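Local coordinates for protein putative alpha/beta hydrolase (Desulfitobacterium hafniense, PDB 4RPC) that is of uncharacterised function but belongs to the alpha/beta hydrolase family and probably hydrolyses a substrate that has not yet been identified, at residues A[20-25]-A[46-51]; A[113-118]-A[202-207]; A[142-147]-A[164-169]; A[155-160]-A[213-218]; A[193-198]-A[220-225]. All blocks are in the same frame, centred on the assembly; numbering follows the deposited sequence.

Contact 1 (A[20-25]-A[46-51]); sequences HGPKVL and KDRYCL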
# COMPACT_ATOMS: atom_id res chain seq x y z
N HIS A 20 -7.80 -17.77 -13.94
CA HIS A 20 -8.78 -17.21 -14.88
C HIS A 20 -9.84 -16.34 -14.18
O HIS A 20 -10.63 -15.66 -14.81
CB HIS A 20 -9.41 -18.38 -15.69
CG HIS A 20 -8.39 -19.15 -16.47
ND1 HIS A 20 -8.21 -20.51 -16.32
CD2 HIS A 20 -7.44 -18.74 -17.33
CE1 HIS A 20 -7.22 -20.90 -17.09
NE2 HIS A 20 -6.72 -19.84 -17.71
N GLY A 21 -9.85 -16.36 -12.86
CA GLY A 21 -10.75 -15.47 -12.12
C GLY A 21 -10.47 -13.97 -12.31
O GLY A 21 -9.49 -13.60 -12.91
N PRO A 22 -11.37 -13.11 -11.80
CA PRO A 22 -11.11 -11.68 -11.88
C PRO A 22 -9.81 -11.30 -11.17
O PRO A 22 -9.48 -11.87 -10.13
CB PRO A 22 -12.32 -11.03 -11.18
CG PRO A 22 -13.41 -12.08 -11.20
CD PRO A 22 -12.74 -13.43 -11.33
N LYS A 23 -9.09 -10.32 -11.72
CA LYS A 23 -7.77 -10.02 -11.20
C LYS A 23 -7.80 -8.96 -10.07
O LYS A 23 -8.31 -7.86 -10.24
CB LYS A 23 -6.88 -9.57 -12.33
CG LYS A 23 -6.20 -10.71 -13.06
CD LYS A 23 -7.16 -11.43 -13.96
CE LYS A 23 -6.37 -12.26 -14.95
NZ LYS A 23 -7.17 -13.43 -15.35
N VAL A 24 -7.18 -9.31 -8.95
CA VAL A 24 -7.06 -8.48 -7.82
C VAL A 24 -5.55 -8.36 -7.47
O VAL A 24 -4.87 -9.36 -7.18
CB VAL A 24 -7.86 -9.10 -6.66
CG1 VAL A 24 -7.68 -8.31 -5.37
CG2 VAL A 24 -9.36 -9.16 -7.02
N LEU A 25 -5.04 -7.15 -7.50
CA LEU A 25 -3.61 -6.86 -7.17
C LEU A 25 -3.47 -6.37 -5.75
O LEU A 25 -4.16 -5.44 -5.38
CB LEU A 25 -3.09 -5.72 -8.08
CG LEU A 25 -1.91 -5.82 -9.00
CD1 LEU A 25 -1.56 -4.43 -9.47
CD2 LEU A 25 -0.68 -6.48 -8.43
N LYS A 46 -8.93 -16.77 -2.68
CA LYS A 46 -8.32 -17.66 -3.67
C LYS A 46 -9.30 -18.60 -4.36
O LYS A 46 -9.07 -19.00 -5.49
CB LYS A 46 -7.18 -18.48 -3.08
CG LYS A 46 -7.57 -19.52 -2.04
CD LYS A 46 -6.29 -20.06 -1.44
CE LYS A 46 -6.52 -21.05 -0.30
NZ LYS A 46 -6.87 -22.36 -0.91
N ASP A 47 -10.40 -18.94 -3.68
CA ASP A 47 -11.47 -19.73 -4.29
C ASP A 47 -11.94 -19.14 -5.64
O ASP A 47 -12.26 -19.87 -6.56
CB ASP A 47 -12.67 -19.91 -3.30
CG ASP A 47 -13.44 -18.57 -3.01
OD1 ASP A 47 -12.84 -17.54 -2.61
OD2 ASP A 47 -14.69 -18.56 -3.18
N ARG A 48 -11.92 -17.81 -5.76
CA ARG A 48 -12.60 -17.15 -6.83
C ARG A 48 -11.70 -16.17 -7.63
O ARG A 48 -11.80 -16.06 -8.86
CB ARG A 48 -13.79 -16.45 -6.20
CG ARG A 48 -14.29 -15.25 -6.96
CD ARG A 48 -15.06 -15.63 -8.22
NE ARG A 48 -16.04 -14.58 -8.50
CZ ARG A 48 -16.50 -14.25 -9.71
NH1 ARG A 48 -16.08 -14.90 -10.82
NH2 ARG A 48 -17.37 -13.26 -9.80
N TYR A 49 -10.81 -15.47 -6.95
CA TYR A 49 -10.01 -14.47 -7.61
C TYR A 49 -8.62 -14.89 -7.98
O TYR A 49 -8.01 -15.72 -7.31
CB TYR A 49 -9.94 -13.22 -6.72
CG TYR A 49 -11.34 -12.71 -6.51
CD1 TYR A 49 -11.93 -11.95 -7.48
CD2 TYR A 49 -12.07 -13.07 -5.39
CE1 TYR A 49 -13.23 -11.51 -7.34
CE2 TYR A 49 -13.37 -12.62 -5.23
CZ TYR A 49 -13.94 -11.85 -6.22
OH TYR A 49 -15.22 -11.40 -6.13
N CYS A 50 -8.13 -14.27 -9.06
CA CYS A 50 -6.74 -14.32 -9.39
C CYS A 50 -6.00 -13.23 -8.59
O CYS A 50 -6.16 -12.07 -8.86
CB CYS A 50 -6.54 -14.07 -10.87
SG CYS A 50 -4.80 -14.19 -11.30
N LEU A 51 -5.21 -13.63 -7.59
CA LEU A 51 -4.48 -12.72 -6.74
C LEU A 51 -3.11 -12.56 -7.32
O LEU A 51 -2.41 -13.53 -7.56
CB LEU A 51 -4.36 -13.26 -5.29
CG LEU A 51 -5.61 -13.30 -4.38
CD1 LEU A 51 -6.63 -12.23 -4.74
CD2 LEU A 51 -6.26 -14.65 -4.34
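P22 meets two flat side chains of segment 46-51, the guanidinium of R48 and the ring of Y49. The pyrrolidine crosses R48 at about a right angle, with CG 3.9 Å above the guanidinium plane and offset toward its rim; P22 CD makes the closest approach, to R48 NH1. Against Y49 it is turned obliquely, P22 CB lying 3.8 Å from CD1, while the carbonyl P22 O sits in the ring plane at the same edge. Y49 CG, anti to its own carbonyl carbon (chi1 -60°), comes within 4.1 Å of V24 CG2, which also touches CD1. V24 and L51 instead lie side by side and point the same way, V24 CB 3.9 Å from L51 CD1. K23 and C50 share the other face of the sheet, K23 CG packing 4.0 Å from C50 CB. An alanine in place of Y49 would probably open a gap beside P22 and V24, leaving the proline ring and V24 CG2 without their aromatic neighbour. Two backbone bonds set the parallel register around K23: C50 N to P22 O at 3.0 Å, with the donor above the carbonyl plane, and V24 N to C50 O at 2.9 Å, nearly straight at 175°. Within the alpha/beta hydrolase sheet, strand 23-27 runs between strands 50-54 and 88-95, with the antiparallel strand 13-17 beyond 50-54; K23 pairs onward with Q90, while R257 of helix 249-259 touches R48 and Y49, and L260 packs on V24 and Y49.

Contact 2 (A[113-118]-A[202-207]); sequences VMNLLL and DARVSV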
# COMPACT_ATOMS: atom_id res chain seq x y z
N VAL A 113 -7.58 -0.22 -14.90
CA VAL A 113 -7.85 -0.44 -13.50
C VAL A 113 -9.30 -0.02 -13.15
O VAL A 113 -9.67 1.17 -13.33
CB VAL A 113 -6.88 0.39 -12.65
CG1 VAL A 113 -7.18 0.21 -11.17
CG2 VAL A 113 -5.42 -0.01 -12.94
N MSE A 114 -10.09 -0.94 -12.65
CA MSE A 114 -11.51 -0.61 -12.40
C MSE A 114 -11.69 0.00 -11.05
O MSE A 114 -12.49 0.89 -10.90
CB MSE A 114 -12.54 -1.73 -12.49
CG MSE A 114 -13.57 -1.42 -13.62
SE MSE A 114 -12.67 -1.48 -15.38
CE MSE A 114 -11.89 -3.16 -14.78
N ASN A 115 -10.98 -0.47 -10.04
CA ASN A 115 -11.18 -0.01 -8.68
C ASN A 115 -9.85 0.12 -7.98
O ASN A 115 -9.00 -0.79 -8.05
CB ASN A 115 -12.00 -1.03 -7.87
CG ASN A 115 -13.47 -1.14 -8.33
OD1 ASN A 115 -14.34 -0.43 -7.81
ND2 ASN A 115 -13.75 -2.10 -9.20
N LEU A 116 -9.70 1.18 -7.20
CA LEU A 116 -8.52 1.37 -6.38
C LEU A 116 -9.02 1.34 -4.98
O LEU A 116 -10.02 2.01 -4.69
CB LEU A 116 -7.86 2.70 -6.64
CG LEU A 116 -7.11 2.87 -7.92
CD1 LEU A 116 -6.67 4.31 -8.01
CD2 LEU A 116 -5.93 1.96 -7.98
N LEU A 117 -8.38 0.52 -4.12
CA LEU A 117 -8.65 0.57 -2.68
C LEU A 117 -7.39 1.05 -2.02
O LEU A 117 -6.36 0.33 -2.03
CB LEU A 117 -8.99 -0.79 -2.13
CG LEU A 117 -10.39 -1.32 -2.34
CD1 LEU A 117 -10.65 -1.61 -3.78
CD2 LEU A 117 -10.68 -2.53 -1.45
N LEU A 118 -7.46 2.21 -1.42
CA LEU A 118 -6.28 2.86 -0.95
C LEU A 118 -6.32 2.96 0.53
O LEU A 118 -7.20 3.63 1.07
CB LEU A 118 -6.15 4.23 -1.60
CG LEU A 118 -6.25 4.24 -3.11
CD1 LEU A 118 -6.30 5.67 -3.67
CD2 LEU A 118 -5.08 3.46 -3.72
N ASP A 202 -9.76 6.80 -14.35
CA ASP A 202 -11.05 6.20 -14.63
C ASP A 202 -11.54 5.33 -13.48
O ASP A 202 -12.73 5.22 -13.27
CB ASP A 202 -10.95 5.36 -15.88
CG ASP A 202 -10.92 6.18 -17.13
OD1 ASP A 202 -10.89 7.45 -17.02
OD2 ASP A 202 -10.93 5.56 -18.23
N ALA A 203 -10.63 4.77 -12.71
CA ALA A 203 -10.97 3.87 -11.63
C ALA A 203 -11.90 4.50 -10.60
O ALA A 203 -11.75 5.67 -10.25
CB ALA A 203 -9.72 3.38 -10.95
N ARG A 204 -12.84 3.72 -10.07
CA ARG A 204 -13.54 4.16 -8.88
C ARG A 204 -12.56 4.03 -7.73
O ARG A 204 -11.92 3.01 -7.58
CB ARG A 204 -14.69 3.24 -8.58
CG ARG A 204 -15.39 3.65 -7.29
CD ARG A 204 -16.76 2.98 -7.22
NE ARG A 204 -16.58 1.53 -7.23
CZ ARG A 204 -17.57 0.64 -7.25
NH1 ARG A 204 -18.86 1.02 -7.25
NH2 ARG A 204 -17.25 -0.65 -7.28
N VAL A 205 -12.46 5.05 -6.91
CA VAL A 205 -11.55 5.08 -5.80
C VAL A 205 -12.31 4.88 -4.47
O VAL A 205 -13.23 5.66 -4.10
CB VAL A 205 -10.83 6.44 -5.76
CG1 VAL A 205 -9.99 6.56 -4.49
CG2 VAL A 205 -9.92 6.61 -6.97
N SER A 206 -11.89 3.87 -3.73
CA SER A 206 -12.35 3.70 -2.38
C SER A 206 -11.14 3.89 -1.44
O SER A 206 -10.06 3.27 -1.64
CB SER A 206 -12.94 2.31 -2.25
OG SER A 206 -13.80 2.04 -3.37
N VAL A 207 -11.32 4.72 -0.42
CA VAL A 207 -10.32 4.99 0.60
C VAL A 207 -10.68 4.35 1.96
O VAL A 207 -11.77 4.63 2.55
CB VAL A 207 -10.23 6.50 0.81
CG1 VAL A 207 -8.92 6.88 1.53
CG2 VAL A 207 -10.31 7.21 -0.51
O HOH W 1 -13.29 1.21 -5.68
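A203 directs CB at the start of the partner strand, 3.2 Å from V113 O and 4.0 Å from L116 CG. Next, R204 enters the parallel ladder opposite N115: its N donates to M114 O, and its own O accepts from L116 N. Its side chain runs alongside that of N115, pointing the same way, CG anti to the backbone N (chi1 177°). NE and NH2 both grip N115 OD1 side-on, each at 3.0 Å, with the oxygen in the guanidinium plane and the amide turned 42° from that plane. R204 NE also has a long, weak ion pair with D232. A leucine in place of R204 would remove both donors and would probably leave N115 OD1 without its charged mate. V205, on the other face, crosses the leucines obliquely, CG2 meeting L116 CD1 and CG1 3.9 Å from L118 CD1. S206 continues the ladder with 2.8 Å bonds, from its N to L116 O and from L118 N to its O. V207 CG1 lies 3.7 Å from L118 O. These are neighbouring parallel strands, with only strand 232-236 beyond 204-210, and L116 and L118 face helix 97-108. N115 OD1 also accepts from a water that donates to R204 O, and ND2 bonds Q90 O, so both ends of the buried amide are satisfied; the positive guanidinium would probably draw electron density onto OD1.

Contact 3 (A[142-147]-A[164-169]); sequences LNLLAG and NDVEVL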
# COMPACT_ATOMS: atom_id res chain seq x y z
N LEU A 142 12.44 -0.30 12.07
CA LEU A 142 13.33 -1.36 12.49
C LEU A 142 13.28 -1.53 14.02
O LEU A 142 13.29 -2.65 14.56
CB LEU A 142 14.78 -1.08 12.02
CG LEU A 142 14.89 -1.25 10.52
CD1 LEU A 142 16.16 -0.64 10.03
CD2 LEU A 142 14.77 -2.73 10.09
N ASN A 143 13.22 -0.40 14.72
CA ASN A 143 13.02 -0.42 16.16
C ASN A 143 11.81 -1.23 16.60
O ASN A 143 11.83 -1.83 17.66
CB ASN A 143 12.95 0.99 16.74
CG ASN A 143 14.31 1.53 17.09
OD1 ASN A 143 15.17 0.80 17.52
ND2 ASN A 143 14.50 2.80 16.90
N LEU A 144 10.77 -1.28 15.78
CA LEU A 144 9.60 -2.09 16.14
C LEU A 144 9.98 -3.54 16.33
O LEU A 144 9.38 -4.23 17.13
CB LEU A 144 8.51 -1.98 15.08
CG LEU A 144 7.91 -0.60 14.89
CD1 LEU A 144 6.94 -0.59 13.71
CD2 LEU A 144 7.20 -0.18 16.16
N LEU A 145 10.99 -3.99 15.59
CA LEU A 145 11.46 -5.38 15.65
C LEU A 145 12.16 -5.66 16.94
O LEU A 145 12.27 -6.79 17.32
CB LEU A 145 12.42 -5.71 14.46
CG LEU A 145 11.80 -5.59 13.05
CD1 LEU A 145 12.88 -5.53 11.97
CD2 LEU A 145 10.78 -6.70 12.75
N ALA A 146 12.65 -4.64 17.59
CA ALA A 146 13.06 -4.75 18.96
C ALA A 146 11.92 -4.58 19.96
O ALA A 146 12.15 -4.62 21.16
CB ALA A 146 14.14 -3.72 19.26
N GLY A 147 10.69 -4.36 19.50
CA GLY A 147 9.57 -4.08 20.40
C GLY A 147 9.63 -2.70 21.00
O GLY A 147 8.98 -2.42 21.99
N ASN A 164 -0.29 0.68 21.25
CA ASN A 164 -0.49 -0.58 20.58
C ASN A 164 0.31 -0.67 19.27
O ASN A 164 0.12 -1.61 18.50
CB ASN A 164 -2.00 -0.77 20.36
CG ASN A 164 -2.65 0.38 19.59
OD1 ASN A 164 -2.24 1.56 19.71
ND2 ASN A 164 -3.65 0.05 18.76
N ASP A 165 1.21 0.28 19.00
CA ASP A 165 1.97 0.31 17.71
C ASP A 165 2.85 -0.91 17.48
O ASP A 165 2.93 -1.43 16.37
CB ASP A 165 2.80 1.59 17.60
CG ASP A 165 3.62 1.86 18.85
OD1 ASP A 165 3.13 1.76 20.00
OD2 ASP A 165 4.80 2.16 18.66
N VAL A 166 3.51 -1.38 18.54
CA VAL A 166 4.27 -2.62 18.45
C VAL A 166 3.37 -3.83 18.16
O VAL A 166 3.62 -4.61 17.24
CB VAL A 166 5.09 -2.85 19.73
CG1 VAL A 166 5.70 -4.23 19.74
CG2 VAL A 166 6.21 -1.84 19.82
N GLU A 167 2.33 -4.02 18.94
CA GLU A 167 1.45 -5.17 18.73
C GLU A 167 0.86 -5.14 17.33
O GLU A 167 0.77 -6.15 16.69
CB GLU A 167 0.36 -5.24 19.81
CG GLU A 167 -0.93 -4.57 19.40
CD GLU A 167 -2.12 -5.02 20.24
OE1 GLU A 167 -2.19 -4.68 21.45
OE2 GLU A 167 -2.99 -5.72 19.67
N VAL A 168 0.53 -3.96 16.82
CA VAL A 168 -0.09 -3.85 15.49
C VAL A 168 0.86 -3.93 14.28
O VAL A 168 0.53 -4.56 13.30
CB VAL A 168 -0.88 -2.54 15.36
CG1 VAL A 168 -1.44 -2.38 13.97
CG2 VAL A 168 -2.04 -2.49 16.35
N LEU A 169 2.00 -3.26 14.35
CA LEU A 169 2.88 -3.09 13.20
C LEU A 169 4.00 -4.12 13.16
O LEU A 169 4.45 -4.51 12.10
CB LEU A 169 3.51 -1.66 13.21
CG LEU A 169 2.56 -0.50 12.90
CD1 LEU A 169 3.19 0.87 12.95
CD2 LEU A 169 1.87 -0.68 11.55
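L144 and V166 pack together where a Schellman motif closes helix 130-145 and the short helix 165-169 begins. Both helices belong to the insertion, rich in helix and loop, between strands 112-119 and 204-210, the place where many alpha/beta hydrolases carry their cap. L144 bears the largest share of the contact and uses both methyl branches. It points at the opposite helix, CG anti to the carbonyl carbon (chi1 -64°); CD1 meets L169 CB at 3.6 Å and also approaches L169 CD1. The second branch, CD2, lies 4.1 Å from V166 CG2 and borders D165 OD2. L144 and V166 slide past each other in opposite directions, whereas L144 and L169 cross at a slant. The acid beside this apolar patch is not left to the leucine: D165 OD2 bonds L150 N and OD1 bonds H149 ND1, so the carboxylate holds the loop that follows the first helix.

G147 brings that helix end to V166. Its positive phi of 73° reverses the chain as the Schellman motif requires and by itself favours glycine, while G147 N bonds L144 O at 2.7 Å, tying the turn to the residue with the most surface in the interface. Both methyl groups of V166 touch G147. CG1, anti to the backbone N, lies 3.9 Å from G147 CA, and CG2, placed beside the backbone N, is 3.6 Å from G147 O.

Contact 4 (A[155-160]-A[213-218]); sequences KENMGF and EIYGAQ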
# COMPACT_ATOMS: atom_id res chain seq x y z
N LYS A 155 4.01 8.37 16.52
CA LYS A 155 3.23 7.28 17.06
C LYS A 155 1.76 7.69 17.13
O LYS A 155 0.89 6.93 16.71
CB LYS A 155 3.73 6.96 18.46
CG LYS A 155 3.06 5.78 19.13
CD LYS A 155 3.71 5.50 20.48
CE LYS A 155 3.14 6.42 21.51
NZ LYS A 155 3.85 6.17 22.76
N GLU A 156 1.51 8.92 17.59
CA GLU A 156 0.15 9.44 17.82
C GLU A 156 -0.50 9.76 16.51
O GLU A 156 -1.66 9.46 16.33
CB GLU A 156 0.13 10.72 18.69
CG GLU A 156 0.65 10.54 20.10
CD GLU A 156 2.17 10.41 20.14
OE1 GLU A 156 2.84 10.49 19.06
OE2 GLU A 156 2.69 10.18 21.25
N ASN A 157 0.26 10.36 15.59
CA ASN A 157 -0.29 10.66 14.28
C ASN A 157 -0.79 9.43 13.50
O ASN A 157 -1.85 9.49 12.84
CB ASN A 157 0.72 11.44 13.45
CG ASN A 157 1.02 12.80 14.05
OD1 ASN A 157 0.22 13.38 14.82
ND2 ASN A 157 2.20 13.30 13.77
N MSE A 158 -0.03 8.34 13.59
CA MSE A 158 -0.43 7.10 12.94
C MSE A 158 -1.55 6.39 13.70
O MSE A 158 -2.09 5.41 13.21
CB MSE A 158 0.77 6.20 12.77
CG MSE A 158 1.83 6.80 11.87
SE MSE A 158 3.26 5.43 11.67
CE MSE A 158 2.52 4.53 10.12
N GLY A 159 -1.91 6.84 14.91
CA GLY A 159 -3.16 6.34 15.58
C GLY A 159 -2.89 5.33 16.66
O GLY A 159 -3.76 4.51 17.01
N PHE A 160 -1.71 5.46 17.27
CA PHE A 160 -1.26 4.51 18.27
C PHE A 160 -0.90 5.14 19.59
O PHE A 160 0.04 4.70 20.27
CB PHE A 160 -0.06 3.72 17.70
CG PHE A 160 -0.39 2.94 16.48
CD1 PHE A 160 -1.29 1.88 16.54
CD2 PHE A 160 0.22 3.24 15.25
CE1 PHE A 160 -1.60 1.13 15.40
CE2 PHE A 160 -0.09 2.52 14.12
CZ PHE A 160 -1.01 1.46 14.19
N GLU A 213 -6.26 7.48 13.04
CA GLU A 213 -5.30 8.26 12.23
C GLU A 213 -5.72 9.71 12.25
O GLU A 213 -6.70 10.11 11.64
CB GLU A 213 -5.21 7.79 10.78
CG GLU A 213 -4.67 6.36 10.63
CD GLU A 213 -4.48 5.95 9.17
OE1 GLU A 213 -5.46 5.47 8.52
OE2 GLU A 213 -3.32 6.10 8.67
N ILE A 214 -4.93 10.49 12.95
CA ILE A 214 -5.21 11.92 13.14
C ILE A 214 -5.43 12.67 11.82
O ILE A 214 -6.28 13.52 11.74
CB ILE A 214 -4.12 12.54 14.03
CG1 ILE A 214 -4.20 11.84 15.41
CG2 ILE A 214 -4.23 14.07 14.10
CD1 ILE A 214 -3.36 12.46 16.52
N TYR A 215 -4.71 12.32 10.77
CA TYR A 215 -4.88 13.02 9.50
C TYR A 215 -5.33 12.06 8.43
O TYR A 215 -5.05 12.26 7.25
CB TYR A 215 -3.56 13.72 9.10
CG TYR A 215 -3.04 14.60 10.21
CD1 TYR A 215 -3.75 15.73 10.61
CD2 TYR A 215 -1.85 14.27 10.89
CE1 TYR A 215 -3.29 16.55 11.65
CE2 TYR A 215 -1.38 15.08 11.92
CZ TYR A 215 -2.10 16.22 12.30
OH TYR A 215 -1.65 17.01 13.35
N GLY A 216 -6.06 11.02 8.84
CA GLY A 216 -6.51 9.99 7.91
C GLY A 216 -7.18 10.52 6.65
O GLY A 216 -7.04 9.92 5.59
N ALA A 217 -7.87 11.65 6.74
CA ALA A 217 -8.60 12.21 5.59
C ALA A 217 -7.85 13.28 4.74
O ALA A 217 -8.39 13.81 3.76
CB ALA A 217 -9.93 12.76 6.08
N GLN A 218 -6.60 13.58 5.09
CA GLN A 218 -5.87 14.71 4.47
C GLN A 218 -5.88 14.67 2.95
O GLN A 218 -5.99 15.69 2.31
CB GLN A 218 -4.42 14.66 4.96
CG GLN A 218 -3.45 15.74 4.43
CD GLN A 218 -2.04 15.52 4.97
OE1 GLN A 218 -1.84 14.70 5.87
NE2 GLN A 218 -1.06 16.23 4.42
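I214 N donates to N157 O at 3.2 Å, joining the last turn of helix 154-157 to the type I turn that runs from E213 to G216. A Schellman motif ends the helix: G159 has a phi of 103°, G159 N bonds E156 O, and F160 N bonds K155 O. A side chain on G159 would press on E213 N and on the carbonyl oxygen of the residue before, so the close approach probably calls for glycine.

I214 points at the helix end. Its CG1, anti to the carbonyl carbon (chi1 -63°), and its CD1 both lean on the main-chain oxygen of E156, CD1 at 3.5 Å. On the same residue, CG2 lies 3.5 Å above the centre of the Y215 ring. E213 lays its CG 3.8 Å from M158 O, and its chain is extended beyond CG. Its carboxylate bonds H241 ND1 through OE2 and G210 N through OE1, consistent with the acid of a Ser-His-Glu triad with S96 and H241; an acid in the loop after this strand is the usual alpha/beta hydrolase arrangement. M158 also pairs through its backbone with H241, so the helix end adjoins both the proposed acid and the proposed histidine. At the exposed side, the N157 amide and the Y215 ring cross at a slant, their planes 56° apart, with N157 OD1 3.7 Å from Y215 CE2.

Contact 5 (A[193-198]-A[220-225]); sequences DLKAKN and TPLLAE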
# COMPACT_ATOMS: atom_id res chain seq x y z
N ASP A 193 4.97 12.84 -5.77
CA ASP A 193 4.12 14.02 -5.72
C ASP A 193 2.96 13.88 -6.71
O ASP A 193 3.10 14.08 -7.91
CB ASP A 193 5.01 15.22 -6.00
CG ASP A 193 4.29 16.56 -5.91
OD1 ASP A 193 3.10 16.63 -5.56
OD2 ASP A 193 4.94 17.54 -6.26
N LEU A 194 1.80 13.49 -6.18
CA LEU A 194 0.63 13.19 -7.02
C LEU A 194 -0.05 14.45 -7.58
O LEU A 194 -0.45 14.47 -8.71
CB LEU A 194 -0.39 12.41 -6.20
CG LEU A 194 -1.71 12.07 -6.87
CD1 LEU A 194 -1.41 11.32 -8.14
CD2 LEU A 194 -2.57 11.26 -5.91
N LYS A 195 -0.14 15.51 -6.79
CA LYS A 195 -0.76 16.75 -7.24
C LYS A 195 -0.11 17.26 -8.51
O LYS A 195 -0.82 17.70 -9.41
CB LYS A 195 -0.69 17.84 -6.15
CG LYS A 195 -1.31 19.17 -6.54
CD LYS A 195 -2.20 19.74 -5.44
CE LYS A 195 -2.55 21.20 -5.70
NZ LYS A 195 -3.13 21.40 -7.07
N ALA A 196 1.22 17.17 -8.56
CA ALA A 196 2.02 17.72 -9.64
C ALA A 196 1.74 17.07 -10.98
O ALA A 196 2.07 17.64 -12.01
CB ALA A 196 3.50 17.62 -9.34
N LYS A 197 1.18 15.87 -10.96
CA LYS A 197 0.91 15.15 -12.18
C LYS A 197 -0.31 15.68 -12.95
O LYS A 197 -0.42 15.43 -14.11
CB LYS A 197 0.72 13.69 -11.89
CG LYS A 197 2.03 13.13 -11.38
CD LYS A 197 1.96 11.65 -11.25
CE LYS A 197 3.26 11.16 -10.66
NZ LYS A 197 4.20 10.89 -11.77
N ASN A 198 -1.21 16.38 -12.28
CA ASN A 198 -2.45 16.78 -12.90
C ASN A 198 -3.14 15.58 -13.55
O ASN A 198 -3.49 15.62 -14.72
CB ASN A 198 -2.21 17.88 -13.93
CG ASN A 198 -3.51 18.43 -14.46
OD1 ASN A 198 -4.48 18.49 -13.73
ND2 ASN A 198 -3.57 18.76 -15.76
N THR A 220 -8.03 13.00 0.81
CA THR A 220 -9.24 12.64 0.11
C THR A 220 -9.67 13.76 -0.88
O THR A 220 -10.13 13.45 -1.97
CB THR A 220 -10.36 12.21 1.08
OG1 THR A 220 -10.86 13.34 1.80
CG2 THR A 220 -9.86 11.11 2.07
N PRO A 221 -9.50 15.03 -0.53
CA PRO A 221 -9.78 16.06 -1.56
C PRO A 221 -8.96 15.90 -2.86
O PRO A 221 -9.50 15.99 -3.95
CB PRO A 221 -9.39 17.37 -0.88
CG PRO A 221 -9.48 17.10 0.58
CD PRO A 221 -9.27 15.64 0.80
N LEU A 222 -7.67 15.64 -2.74
CA LEU A 222 -6.83 15.40 -3.91
C LEU A 222 -7.30 14.20 -4.73
O LEU A 222 -7.38 14.25 -5.96
CB LEU A 222 -5.37 15.15 -3.47
CG LEU A 222 -4.38 14.89 -4.59
CD1 LEU A 222 -4.49 15.96 -5.67
CD2 LEU A 222 -3.01 14.88 -3.98
N LEU A 223 -7.62 13.11 -4.06
CA LEU A 223 -8.08 11.93 -4.79
C LEU A 223 -9.40 12.17 -5.49
O LEU A 223 -9.65 11.65 -6.58
CB LEU A 223 -8.20 10.76 -3.84
CG LEU A 223 -6.88 10.40 -3.17
CD1 LEU A 223 -7.13 9.47 -1.99
CD2 LEU A 223 -5.91 9.80 -4.17
N ALA A 224 -10.25 12.97 -4.86
CA ALA A 224 -11.54 13.31 -5.41
C ALA A 224 -11.45 14.13 -6.72
O ALA A 224 -12.26 13.92 -7.60
CB ALA A 224 -12.35 14.07 -4.39
N GLU A 225 -10.50 15.04 -6.84
CA GLU A 225 -10.32 15.76 -8.09
C GLU A 225 -9.62 14.92 -9.15
O GLU A 225 -9.73 15.19 -10.34
CB GLU A 225 -9.59 17.08 -7.88
CG GLU A 225 -8.09 16.97 -7.64
CD GLU A 225 -7.46 18.31 -7.26
OE1 GLU A 225 -8.16 19.32 -7.37
OE2 GLU A 225 -6.27 18.34 -6.84
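The carboxylate of E225 lies across from K195 at the margin of the contact, and no side chain of segment 193-198 stacks on it. K195 NZ stands 4.4 Å from E225 OE2, beyond a salt bridge, so the attraction would be a loose electrostatic one. The packing proper is aliphatic. L194 sends CD2 between two leucines of the helix, 4.1 Å from L222 CD2 and 4.0 Å from L223 CD2; it crosses L222 at a slant and L223 at about a right angle. Segment 193-198 lies in the loop that leads from helix 179-191 into strand 204-210, and helix 220-226 belongs to the beta-alpha-beta connection from that strand to strand 232-236, so the elements just before and after one strand meet here. L222 has CG anti to the backbone N (chi1 -180°). Both its methyls lie against the backbone of K195: L222 CD2 is 4.1 Å from K195 N, and L222 CD1 is 4.1 Å from K195 CA. L194 also touches V103 and I107 of helix 97-108, and Y123.

Contacts 1 and 2 are sections of one sheet, their centres about 17 Å apart and their nearest atoms about 7 Å. Contact 5 packs against contact 2 where L223 CD1 lies 4.2 Å from V207 CG2, so helix 220-226 rests on the strand that precedes it. Contacts 3 and 4 also touch: F160 CB is 3.6 Å from D165 CB, and the phenylalanine packs on V168 and L169. Contact 4 supplies E213 of the probable S96-H241-E213 triad, and the side chain of E156 lies about 5 Å from a bound Tris molecule, probably from the crystallisation liquor, that may mark a pocket. Contact 1, its centre about 32 Å from that of contact 4, lies across the chain's centre from it.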